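Local coordinates for protein endosialidase (Enterobacteria phage phi92, PDB 4HIZ) that cleaves internal alpha-2,8 and alpha-2,9 linkages of sialic acid polymers, an endosialidase activity that probably lets the phage degrade the capsule of its host, at residues D122-S127 against S531-Y536; Y485-G490 against L517-L522. All blocks are in the same frame, centred on the assembly; numbering follows the deposited sequence.

From the N terminus the chain first reaches 122-127, a turn between strands 113-119 and 130-131 of the beta-propeller, which contact 1 closes against 531-536, some 400 residues later. Contact 2 is nested inside that loop: strand 483-490 pairs with strand 516-523 across an intervening 26 residues. Strand 516-523 then leads into 531-536, so the chain leaves contact 2 and soon arrives at contact 1. The centres lie about 14 Å apart and the two touch directly. Asp122 O probably accepts from both Tyr485 OH (2.7 Å) and Arg521 NH1 (2.9 Å), tying the turn of one blade to the strand pair of the neighbouring blade, while contact 1 holds 531-536.

Contact 1 of 2, residues D122-S127 against S531-Y536; sequences DGQTWS and SRDFKY
Gln124 OE1 accepts the backbone N-H of Phe534 at 2.9 Å; the bond is nearly straight (163°) and uses a lone pair in the plane of the amide. Gln124 belongs to a sialidase Asp box, the S-x-D-x-G-x-T-W turn running from Ser119 to Trp126, whose Thr125 OG1 is bonded to Asp121 OD2. Gln124 CG stands beside the backbone N (chi1 -65°) and the chain then runs extended, carrying the amide out of the turn to the segment that leaves the propeller. There NE2 makes a weak bond to Arg532 O, 3.4 Å away, and also bonds Asp121 O, so both ends of the amide are engaged and its rotation is fixed. OE1 stands over one face of the Phe534 ring, toward its rim, the amide and ring planes 44° apart, while Gln124 NE2 is 3.4 Å from Phe534 CE2. Farther out, a water links Asp122 to Arg532: it donates to Asp122 OD2 at 2.9 Å and accepts from Arg532 NH1 in the guanidinium plane. Arg532 NE in turn makes a salt bridge to Asp460 of the second subunit, and Phe534 meets Tyr518 of that subunit edge to face, while Lys535 and Tyr536 join one of its strands in a parallel ladder. On the apolar side the methyl of Thr125 touches two rings: CG2 sits at the edge of Phe534, 4.0 Å from CE1, and 3.9 Å from Tyr536 CD1.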
loop_
_atom_site.group_PDB
_atom_site.type_symbol
_atom_site.label_atom_id
_atom_site.label_comp_id
_atom_site.label_asym_id
_atom_site.label_seq_id
_atom_site.Cartn_x
_atom_site.Cartn_y
_atom_site.Cartn_z
ATOM N N ASP A 122 17.819 -10.376 4.774
ATOM C CA ASP A 122 19.163 -9.872 4.604
ATOM C C ASP A 122 19.180 -8.412 4.138
ATOM O O ASP A 122 20.167 -7.964 3.549
ATOM C CB ASP A 122 20.011 -10.798 3.703
ATOM C CG ASP A 122 20.197 -12.170 4.342
ATOM O OD1 ASP A 122 20.583 -12.219 5.519
ATOM O OD2 ASP A 122 19.905 -13.194 3.725
ATOM N N GLY A 123 18.097 -7.684 4.412
ATOM C CA GLY A 123 18.073 -6.239 4.177
ATOM C C GLY A 123 17.511 -5.877 2.813
ATOM O O GLY A 123 17.668 -4.723 2.380
ATOM N N GLN A 124 16.885 -6.838 2.123
ATOM C CA GLN A 124 16.271 -6.481 0.845
ATOM C C GLN A 124 14.963 -5.753 1.033
ATOM O O GLN A 124 14.697 -4.785 0.312
ATOM C CB GLN A 124 16.004 -7.765 0.027
ATOM C CG GLN A 124 17.301 -8.438 -0.348
ATOM C CD GLN A 124 17.045 -9.652 -1.233
ATOM O OE1 GLN A 124 16.879 -9.498 -2.453
ATOM N NE2 GLN A 124 16.975 -10.844 -0.629
ATOM N N THR A 125 14.123 -6.229 1.957
ATOM C CA THR A 125 12.826 -5.602 2.215
ATOM C C THR A 125 12.601 -5.458 3.704
ATOM O O THR A 125 13.158 -6.222 4.508
ATOM C CB THR A 125 11.603 -6.374 1.614
ATOM O OG1 THR A 125 11.384 -7.611 2.318
ATOM C CG2 THR A 125 11.787 -6.643 0.098
ATOM N N TRP A 126 11.809 -4.438 4.061
ATOM C CA TRP A 126 11.714 -3.972 5.439
ATOM C C TRP A 126 10.253 -3.789 5.822
ATOM O O TRP A 126 9.425 -3.328 5.008
ATOM C CB TRP A 126 12.496 -2.669 5.596
ATOM C CG TRP A 126 13.950 -2.873 5.342
ATOM C CD1 TRP A 126 14.559 -2.997 4.127
ATOM C CD2 TRP A 126 14.974 -3.019 6.323
ATOM N NE1 TRP A 126 15.909 -3.204 4.288
ATOM C CE2 TRP A 126 16.188 -3.210 5.627
ATOM C CE3 TRP A 126 14.984 -3.007 7.733
ATOM C CZ2 TRP A 126 17.406 -3.367 6.271
ATOM C CZ3 TRP A 126 16.198 -3.179 8.383
ATOM C CH2 TRP A 126 17.397 -3.368 7.653
ATOM N N SER A 127 9.946 -4.178 7.055
ATOM C CA SER A 127 8.594 -4.203 7.590
ATOM C C SER A 127 8.028 -2.807 7.863
ATOM O O SER A 127 8.748 -1.782 7.790
ATOM C CB SER A 127 8.587 -4.958 8.918
ATOM O OG SER A 127 9.379 -4.242 9.914
ATOM N N SER A 531 23.174 -16.525 -5.644
ATOM C CA SER A 531 22.479 -15.322 -5.185
ATOM C C SER A 531 21.146 -15.605 -4.489
ATOM O O SER A 531 20.316 -16.412 -4.957
ATOM C CB SER A 531 22.216 -14.390 -6.369
ATOM O OG SER A 531 21.488 -13.253 -5.957
ATOM N N ARG A 532 20.947 -14.910 -3.379
ATOM C CA ARG A 532 19.680 -14.929 -2.682
ATOM C C ARG A 532 18.814 -13.731 -3.089
ATOM O O ARG A 532 17.722 -13.529 -2.528
ATOM C CB ARG A 532 19.915 -14.862 -1.165
ATOM C CG ARG A 532 20.275 -16.216 -0.474
ATOM C CD ARG A 532 21.731 -16.523 -0.674
ATOM N NE ARG A 532 22.177 -17.839 -0.162
ATOM C CZ ARG A 532 22.836 -18.008 0.980
ATOM N NH1 ARG A 532 23.068 -16.966 1.785
ATOM N NH2 ARG A 532 23.256 -19.218 1.319
ATOM N N ASP A 533 19.296 -12.912 -4.022
ATOM C CA ASP A 533 18.625 -11.637 -4.257
ATOM C C ASP A 533 17.374 -11.818 -5.117
ATOM O O ASP A 533 17.317 -12.735 -5.957
ATOM C CB ASP A 533 19.579 -10.616 -4.906
ATOM C CG ASP A 533 20.622 -10.063 -3.916
ATOM O OD1 ASP A 533 20.503 -10.243 -2.683
ATOM O OD2 ASP A 533 21.556 -9.371 -4.378
ATOM N N PHE A 534 16.378 -10.953 -4.912
ATOM C CA PHE A 534 15.207 -10.919 -5.799
ATOM C C PHE A 534 14.781 -9.504 -6.066
ATOM O O PHE A 534 15.112 -8.591 -5.298
ATOM C CB PHE A 534 14.015 -11.743 -5.202
ATOM C CG PHE A 534 13.617 -11.300 -3.806
ATOM C CD1 PHE A 534 12.793 -10.178 -3.625
ATOM C CD2 PHE A 534 14.098 -11.984 -2.669
ATOM C CE1 PHE A 534 12.448 -9.725 -2.323
ATOM C CE2 PHE A 534 13.739 -11.541 -1.393
ATOM C CZ PHE A 534 12.919 -10.427 -1.226
ATOM N N LYS A 535 14.085 -9.316 -7.190
ATOM C CA LYS A 535 13.397 -8.066 -7.488
ATOM C C LYS A 535 12.032 -8.135 -6.809
ATOM O O LYS A 535 11.398 -9.193 -6.774
ATOM C CB LYS A 535 13.190 -7.978 -8.998
ATOM C CG LYS A 535 12.708 -6.619 -9.435
ATOM C CD LYS A 535 12.664 -6.508 -10.983
ATOM C CE LYS A 535 13.377 -7.693 -11.695
ATOM N NZ LYS A 535 14.875 -7.715 -11.611
ATOM N N TYR A 536 11.551 -7.031 -6.269
ATOM C CA TYR A 536 10.223 -7.100 -5.657
ATOM C C TYR A 536 9.164 -6.743 -6.659
ATOM O O TYR A 536 9.164 -5.609 -7.178
ATOM C CB TYR A 536 10.175 -6.132 -4.494
ATOM C CG TYR A 536 8.935 -6.183 -3.647
ATOM C CD1 TYR A 536 8.879 -6.988 -2.503
ATOM C CD2 TYR A 536 7.833 -5.407 -3.953
ATOM C CE1 TYR A 536 7.754 -6.981 -1.693
ATOM C CE2 TYR A 536 6.708 -5.407 -3.154
ATOM C CZ TYR A 536 6.688 -6.175 -2.008
ATOM O OH TYR A 536 5.581 -6.150 -1.203
HETATM O O HOH W 1 22.114 -14.222 2.083
#

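Contact 2 of 2, residues Y485-G490 against L517-L522; sequences YYIFGG and LYSYRL
Tyr485 CG lies beside its backbone N (chi1 -57°) while Arg521 CG is anti to its own (chi1 -179°), and the two side chains extend alongside each other in the same direction. Tyr485 CE2 comes 3.5 Å from Arg521 CG and equally near CD, so the CE2 side of the tyrosine ring touches the aliphatic part of the arginine obliquely. Ser519 OG, 3.5 Å from Tyr485 CD2, meets the same ring in its plane, at the edge. The backbones form an antiparallel ladder, their axes 163° apart, in a beta-propeller blade. Tyr486 with Tyr520 and Phe488 with Tyr518 are its hydrogen-bonded pairs; the shorter bond of the second runs from Tyr518 N to Phe488 O, 2.8 Å. On the face of these aromatic residues, one side of the Phe488 ring turns to Tyr518, Phe488 CE1 lying 4.2 Å from Tyr518 CB. Beyond it, Tyr518 presents a ring edge to Gly490, with CD1 3.7 Å from Gly490 N. Strand 473-480 flanks 483-490, and strand 71-75, from the start of the propeller, flanks 516-523, so the blade combines both ends of the domain, the "Velcro" closure of propellers. Tyr485, Ile487 and Leu517 pack on strand 96-104 of one adjacent sheet, whereas Tyr486 and Phe488 pack on Thr436 of strand 435-442 in another.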
loop_
_atom_site.group_PDB
_atom_site.type_symbol
_atom_site.label_atom_id
_atom_site.label_comp_id
_atom_site.label_asym_id
_atom_site.label_seq_id
_atom_site.Cartn_x
_atom_site.Cartn_y
_atom_site.Cartn_z
ATOM N N TYR A 485 25.822 -3.434 7.337
ATOM C CA TYR A 485 24.759 -2.466 7.047
ATOM C C TYR A 485 25.069 -1.144 7.746
ATOM O O TYR A 485 25.230 -1.106 8.970
ATOM C CB TYR A 485 23.409 -2.963 7.566
ATOM C CG TYR A 485 23.063 -4.324 6.984
ATOM C CD1 TYR A 485 23.546 -5.500 7.583
ATOM C CD2 TYR A 485 22.262 -4.449 5.845
ATOM C CE1 TYR A 485 23.278 -6.759 7.062
ATOM C CE2 TYR A 485 21.978 -5.697 5.335
ATOM C CZ TYR A 485 22.476 -6.830 5.934
ATOM O OH TYR A 485 22.194 -8.089 5.389
ATOM N N TYR A 486 25.146 -0.073 6.956
ATOM C CA TYR A 486 25.123 1.276 7.534
ATOM C C TYR A 486 23.715 1.778 7.305
ATOM O O TYR A 486 23.295 1.946 6.146
ATOM C CB TYR A 486 26.156 2.170 6.846
ATOM C CG TYR A 486 26.073 3.676 7.175
ATOM C CD1 TYR A 486 25.959 4.121 8.483
ATOM C CD2 TYR A 486 26.106 4.644 6.160
ATOM C CE1 TYR A 486 25.936 5.457 8.801
ATOM C CE2 TYR A 486 26.070 6.006 6.447
ATOM C CZ TYR A 486 25.978 6.402 7.781
ATOM O OH TYR A 486 25.934 7.743 8.083
ATOM N N ILE A 487 22.977 2.010 8.381
ATOM C CA ILE A 487 21.550 2.302 8.262
ATOM C C ILE A 487 21.384 3.698 8.826
ATOM O O ILE A 487 21.763 3.978 9.980
ATOM C CB ILE A 487 20.694 1.277 9.041
ATOM C CG1 ILE A 487 21.094 -0.137 8.592
ATOM C CG2 ILE A 487 19.168 1.529 8.817
ATOM C CD1 ILE A 487 20.211 -1.249 9.193
ATOM N N PHE A 488 20.824 4.588 8.020
ATOM C CA PHE A 488 21.004 6.017 8.300
ATOM C C PHE A 488 19.963 6.851 7.571
ATOM O O PHE A 488 19.175 6.318 6.790
ATOM C CB PHE A 488 22.415 6.471 7.900
ATOM C CG PHE A 488 22.673 6.443 6.407
ATOM C CD1 PHE A 488 22.798 5.237 5.732
ATOM C CD2 PHE A 488 22.777 7.628 5.682
ATOM C CE1 PHE A 488 23.035 5.182 4.355
ATOM C CE2 PHE A 488 23.016 7.601 4.313
ATOM C CZ PHE A 488 23.153 6.368 3.642
ATOM N N GLY A 489 19.982 8.171 7.809
ATOM C CA GLY A 489 18.937 9.040 7.250
ATOM C C GLY A 489 19.279 9.743 5.953
ATOM O O GLY A 489 20.441 10.013 5.648
ATOM N N GLY A 490 18.227 9.983 5.163
ATOM C CA GLY A 490 18.317 10.896 4.017
ATOM C C GLY A 490 16.965 11.539 3.777
ATOM O O GLY A 490 15.953 11.034 4.290
ATOM N N LEU A 517 14.621 6.471 6.165
ATOM C CA LEU A 517 15.860 5.717 6.402
ATOM C C LEU A 517 16.304 4.932 5.177
ATOM O O LEU A 517 15.462 4.525 4.353
ATOM C CB LEU A 517 15.670 4.725 7.579
ATOM C CG LEU A 517 15.155 5.364 8.854
ATOM C CD1 LEU A 517 14.981 4.265 9.913
ATOM C CD2 LEU A 517 16.142 6.442 9.378
ATOM N N TYR A 518 17.608 4.729 5.086
ATOM C CA TYR A 518 18.269 3.990 4.014
ATOM C C TYR A 518 19.246 3.002 4.628
ATOM O O TYR A 518 19.727 3.208 5.753
ATOM C CB TYR A 518 19.053 4.955 3.095
ATOM C CG TYR A 518 18.121 5.931 2.379
ATOM C CD1 TYR A 518 17.628 7.071 3.041
ATOM C CD2 TYR A 518 17.714 5.674 1.069
ATOM C CE1 TYR A 518 16.748 7.947 2.403
ATOM C CE2 TYR A 518 16.846 6.570 0.400
ATOM C CZ TYR A 518 16.348 7.664 1.079
ATOM O OH TYR A 518 15.471 8.541 0.465
ATOM N N SER A 519 19.539 1.931 3.881
ATOM C CA SER A 519 20.538 0.949 4.311
ATOM C C SER A 519 21.567 0.742 3.203
ATOM O O SER A 519 21.197 0.397 2.058
ATOM C CB SER A 519 19.822 -0.359 4.600
ATOM O OG SER A 519 20.759 -1.411 4.817
ATOM N N TYR A 520 22.840 0.985 3.521
ATOM C CA TYR A 520 23.908 0.690 2.582
ATOM C C TYR A 520 24.455 -0.671 2.989
ATOM O O TYR A 520 25.019 -0.832 4.105
ATOM C CB TYR A 520 25.011 1.744 2.677
ATOM C CG TYR A 520 26.125 1.528 1.696
ATOM C CD1 TYR A 520 26.016 1.975 0.366
ATOM C CD2 TYR A 520 27.300 0.874 2.081
ATOM C CE1 TYR A 520 27.079 1.771 -0.547
ATOM C CE2 TYR A 520 28.348 0.680 1.183
ATOM C CZ TYR A 520 28.248 1.136 -0.107
ATOM O OH TYR A 520 29.331 0.928 -0.958
ATOM N N ARG A 521 24.261 -1.671 2.123
ATOM C CA ARG A 521 24.613 -3.054 2.457
ATOM C C ARG A 521 25.899 -3.384 1.690
ATOM O O ARG A 521 25.927 -3.346 0.439
ATOM C CB ARG A 521 23.492 -4.009 2.032
ATOM C CG ARG A 521 23.828 -5.456 2.392
ATOM C CD ARG A 521 22.695 -6.453 1.986
ATOM N NE ARG A 521 22.700 -6.777 0.561
ATOM C CZ ARG A 521 21.986 -7.788 0.053
ATOM N NH1 ARG A 521 21.157 -8.476 0.829
ATOM N NH2 ARG A 521 22.053 -8.073 -1.250
ATOM N N LEU A 522 26.953 -3.675 2.453
ATOM C CA LEU A 522 28.313 -3.829 1.938
ATOM C C LEU A 522 28.821 -5.261 2.139
ATOM O O LEU A 522 28.805 -5.807 3.276
ATOM C CB LEU A 522 29.273 -2.850 2.672
ATOM C CG LEU A 522 30.755 -3.011 2.293
ATOM C CD1 LEU A 522 30.997 -2.605 0.843
ATOM C CD2 LEU A 522 31.620 -2.110 3.208
HETATM O O HOH W 2 14.109 10.061 2.158
#